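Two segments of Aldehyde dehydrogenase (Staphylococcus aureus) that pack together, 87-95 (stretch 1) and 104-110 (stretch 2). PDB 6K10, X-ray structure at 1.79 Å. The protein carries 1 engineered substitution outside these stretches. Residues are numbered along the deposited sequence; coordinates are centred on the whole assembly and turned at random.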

# COMPACT_ATOMS: atom_id res chain seq x y z
N ASN A 87 -6.94 17.94 -10.66
CA ASN A 87 -5.85 17.16 -11.23
C ASN A 87 -5.75 15.79 -10.57
O ASN A 87 -5.64 14.77 -11.25
CB ASN A 87 -4.53 17.92 -11.10
CG ASN A 87 -3.37 17.21 -11.78
OD1 ASN A 87 -3.53 16.55 -12.80
ND2 ASN A 87 -2.18 17.35 -11.19
N TRP A 88 -5.79 15.76 -9.23
CA TRP A 88 -5.60 14.51 -8.51
C TRP A 88 -6.74 13.53 -8.75
O TRP A 88 -6.51 12.32 -8.89
CB TRP A 88 -5.46 14.76 -7.01
CG TRP A 88 -4.26 15.54 -6.60
CD1 TRP A 88 -3.22 15.94 -7.38
CD2 TRP A 88 -3.95 16.00 -5.27
NE1 TRP A 88 -2.29 16.63 -6.64
CE2 TRP A 88 -2.72 16.68 -5.34
CE3 TRP A 88 -4.60 15.91 -4.03
CZ2 TRP A 88 -2.12 17.26 -4.23
CZ3 TRP A 88 -4.00 16.48 -2.93
CH2 TRP A 88 -2.78 17.15 -3.03
N THR A 89 -7.98 14.02 -8.78
CA THR A 89 -9.14 13.13 -8.77
C THR A 89 -9.63 12.74 -10.16
O THR A 89 -10.37 11.76 -10.28
CB THR A 89 -10.31 13.79 -8.02
OG1 THR A 89 -10.72 14.97 -8.72
CG2 THR A 89 -9.91 14.15 -6.59
N LYS A 90 -9.24 13.47 -11.20
CA LYS A 90 -9.83 13.24 -12.51
C LYS A 90 -9.40 11.89 -13.07
O LYS A 90 -8.24 11.48 -12.95
CB LYS A 90 -9.47 14.39 -13.47
CG LYS A 90 -8.21 14.21 -14.31
CD LYS A 90 -8.10 15.29 -15.39
N THR A 91 -10.37 11.17 -13.64
CA THR A 91 -10.09 9.86 -14.21
C THR A 91 -9.02 9.98 -15.29
O THR A 91 -9.09 10.85 -16.16
CB THR A 91 -11.37 9.25 -14.79
OG1 THR A 91 -12.29 8.97 -13.74
CG2 THR A 91 -11.07 7.96 -15.56
N LYS A 92 -8.01 9.12 -15.22
CA LYS A 92 -6.88 9.15 -16.13
C LYS A 92 -7.14 8.29 -17.36
O LYS A 92 -7.52 7.12 -17.23
CB LYS A 92 -5.61 8.67 -15.44
N ASN A 93 -6.93 8.87 -18.54
CA ASN A 93 -6.83 8.06 -19.74
C ASN A 93 -5.47 7.37 -19.72
O ASN A 93 -4.44 8.03 -19.56
CB ASN A 93 -6.96 8.92 -20.99
N VAL A 94 -5.48 6.04 -19.86
CA VAL A 94 -4.27 5.23 -19.79
C VAL A 94 -4.00 4.66 -21.17
O VAL A 94 -4.93 4.23 -21.86
CB VAL A 94 -4.41 4.12 -18.73
CG1 VAL A 94 -3.27 3.11 -18.83
CG2 VAL A 94 -4.48 4.71 -17.34
N ASP A 95 -2.72 4.66 -21.57
CA ASP A 95 -2.35 4.12 -22.86
C ASP A 95 -2.78 2.66 -22.99
O ASP A 95 -2.64 1.87 -22.06
CB ASP A 95 -0.84 4.23 -23.07
CG ASP A 95 -0.40 3.66 -24.41
OD1 ASP A 95 -0.82 4.18 -25.46
OD2 ASP A 95 0.37 2.67 -24.41
N LYS A 104 -10.27 1.00 -24.84
CA LYS A 104 -9.84 2.23 -24.17
C LYS A 104 -9.66 1.93 -22.69
O LYS A 104 -10.49 1.24 -22.09
CB LYS A 104 -10.88 3.35 -24.35
CG LYS A 104 -11.22 3.70 -25.79
CD LYS A 104 -9.99 3.75 -26.68
CE LYS A 104 -10.39 3.77 -28.15
NZ LYS A 104 -9.24 3.49 -29.05
N SER A 105 -8.59 2.45 -22.10
CA SER A 105 -8.22 2.13 -20.72
C SER A 105 -8.27 3.37 -19.85
O SER A 105 -7.86 4.46 -20.28
CB SER A 105 -6.84 1.48 -20.66
OG SER A 105 -6.78 0.33 -21.48
N TYR A 106 -8.75 3.20 -18.62
CA TYR A 106 -8.94 4.30 -17.68
C TYR A 106 -8.61 3.85 -16.26
O TYR A 106 -8.62 2.65 -15.96
CB TYR A 106 -10.38 4.84 -17.70
CG TYR A 106 -10.91 5.14 -19.07
CD1 TYR A 106 -10.72 6.38 -19.66
CD2 TYR A 106 -11.61 4.18 -19.79
CE1 TYR A 106 -11.20 6.66 -20.92
CE2 TYR A 106 -12.10 4.45 -21.05
CZ TYR A 106 -11.90 5.69 -21.61
OH TYR A 106 -12.39 5.96 -22.86
N ILE A 107 -8.36 4.83 -15.40
CA ILE A 107 -8.20 4.60 -13.97
C ILE A 107 -9.07 5.61 -13.24
O ILE A 107 -8.82 6.82 -13.33
CB ILE A 107 -6.73 4.72 -13.52
CG1 ILE A 107 -5.90 3.61 -14.16
CG2 ILE A 107 -6.64 4.67 -12.00
CD1 ILE A 107 -4.42 3.68 -13.83
N LYS A 108 -10.09 5.12 -12.54
CA LYS A 108 -10.95 5.94 -11.71
C LYS A 108 -10.36 6.04 -10.31
O LYS A 108 -9.95 5.03 -9.73
CB LYS A 108 -12.35 5.33 -11.66
CG LYS A 108 -13.24 5.82 -10.52
CD LYS A 108 -13.85 7.17 -10.84
CE LYS A 108 -14.98 7.49 -9.88
NZ LYS A 108 -15.78 8.67 -10.32
N LYS A 109 -10.29 7.25 -9.77
CA LYS A 109 -9.86 7.48 -8.40
C LYS A 109 -11.09 7.60 -7.52
O LYS A 109 -11.92 8.50 -7.73
CB LYS A 109 -8.98 8.72 -8.28
CG LYS A 109 -7.51 8.49 -8.57
CD LYS A 109 -7.13 8.96 -9.96
N GLU A 110 -11.22 6.71 -6.54
CA GLU A 110 -12.43 6.68 -5.72
C GLU A 110 -12.07 6.46 -4.26
O GLU A 110 -11.02 5.88 -3.96
CB GLU A 110 -13.41 5.60 -6.19
CG GLU A 110 -12.94 4.17 -5.97
CD GLU A 110 -13.96 3.15 -6.46
OE1 GLU A 110 -14.95 3.56 -7.09
OE2 GLU A 110 -13.75 1.94 -6.21
O HOH W 1 -11.48 9.57 -11.16

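Read from its first residue, stretch 2 is strand throughout, with its first and last residues outside the contact. Lys 104 lies beyond the reach of stretch 1, and its side chain ends pointing away. The pairing begins at Ser 105, where the backbone does the first work: Val 94 N donates to Ser 105 O at 2.9 Å, almost in line at 171°. No return bond forms: Ser 105 N is 4.1 Å from Val 94 O. Val 94 O lies instead 3.3 Å from Ser 105 O, two acceptors that cannot bond each other. Val 94 CB and Ser 105 CB lie 4.1 Å apart on the same face of the sheet.

Tyr 106 turns to the other face, the one it shares with Asn 93. These two form a non-hydrogen-bonded antiparallel pair, CA to CA 4.8 Å, so the backbone there meets through carbon: Tyr 106 CA lies 3.2 Å from Lys 92 O in a CA-H...O contact. The tyrosine ring leans obliquely past Asn 93, its CD1 4.2 Å from Asn 93 CA, while Thr 91 CG2 comes to 3.8 Å from Tyr 106 CB. The Asn 93 side chain is modelled only to CB, so this face is read mostly from the tyrosine and the backbone.

Ile 107 is the best-secured position. Its amide donates to Lys 92 O (N to O, 3.0 Å), and Lys 92 N donates back to Ile 107 O at 3.1 Å, closing the reciprocal pair of an antiparallel bridge. The same carbonyl, Ile 107 O, also receives Thr 91 CA at 3.4 Å as a CA-H...O contact. On the face shared with Val 94, Ile 107 CG1 packs 3.7 Å from Val 94 CG2; two branched residues, two apart from Lys 92 and Ser 105 respectively, thus meet diagonally across the strands.

At Lys 108 the direct ladder is over. Its CA-to-CB bond points away overall, yet Lys 108 CD comes 3.8 Å from Thr 91 OG1.

Lys 109 replaces pairing with water. Its N donates to water 1 at 3.0 Å; that water donates to Thr 89 O at 2.6 Å and hydrogen-bonds Thr 91 OG1 at 2.8 Å, so a single molecule joins the strand to the chain leaving the helix. The lysine CB points toward stretch 1, and its side chain, modelled only as far as CD, reaches the last turn of the helix, with Lys 109 CD 3.6 Å from Trp 88 O. Glu 110 then turns away, out of contact.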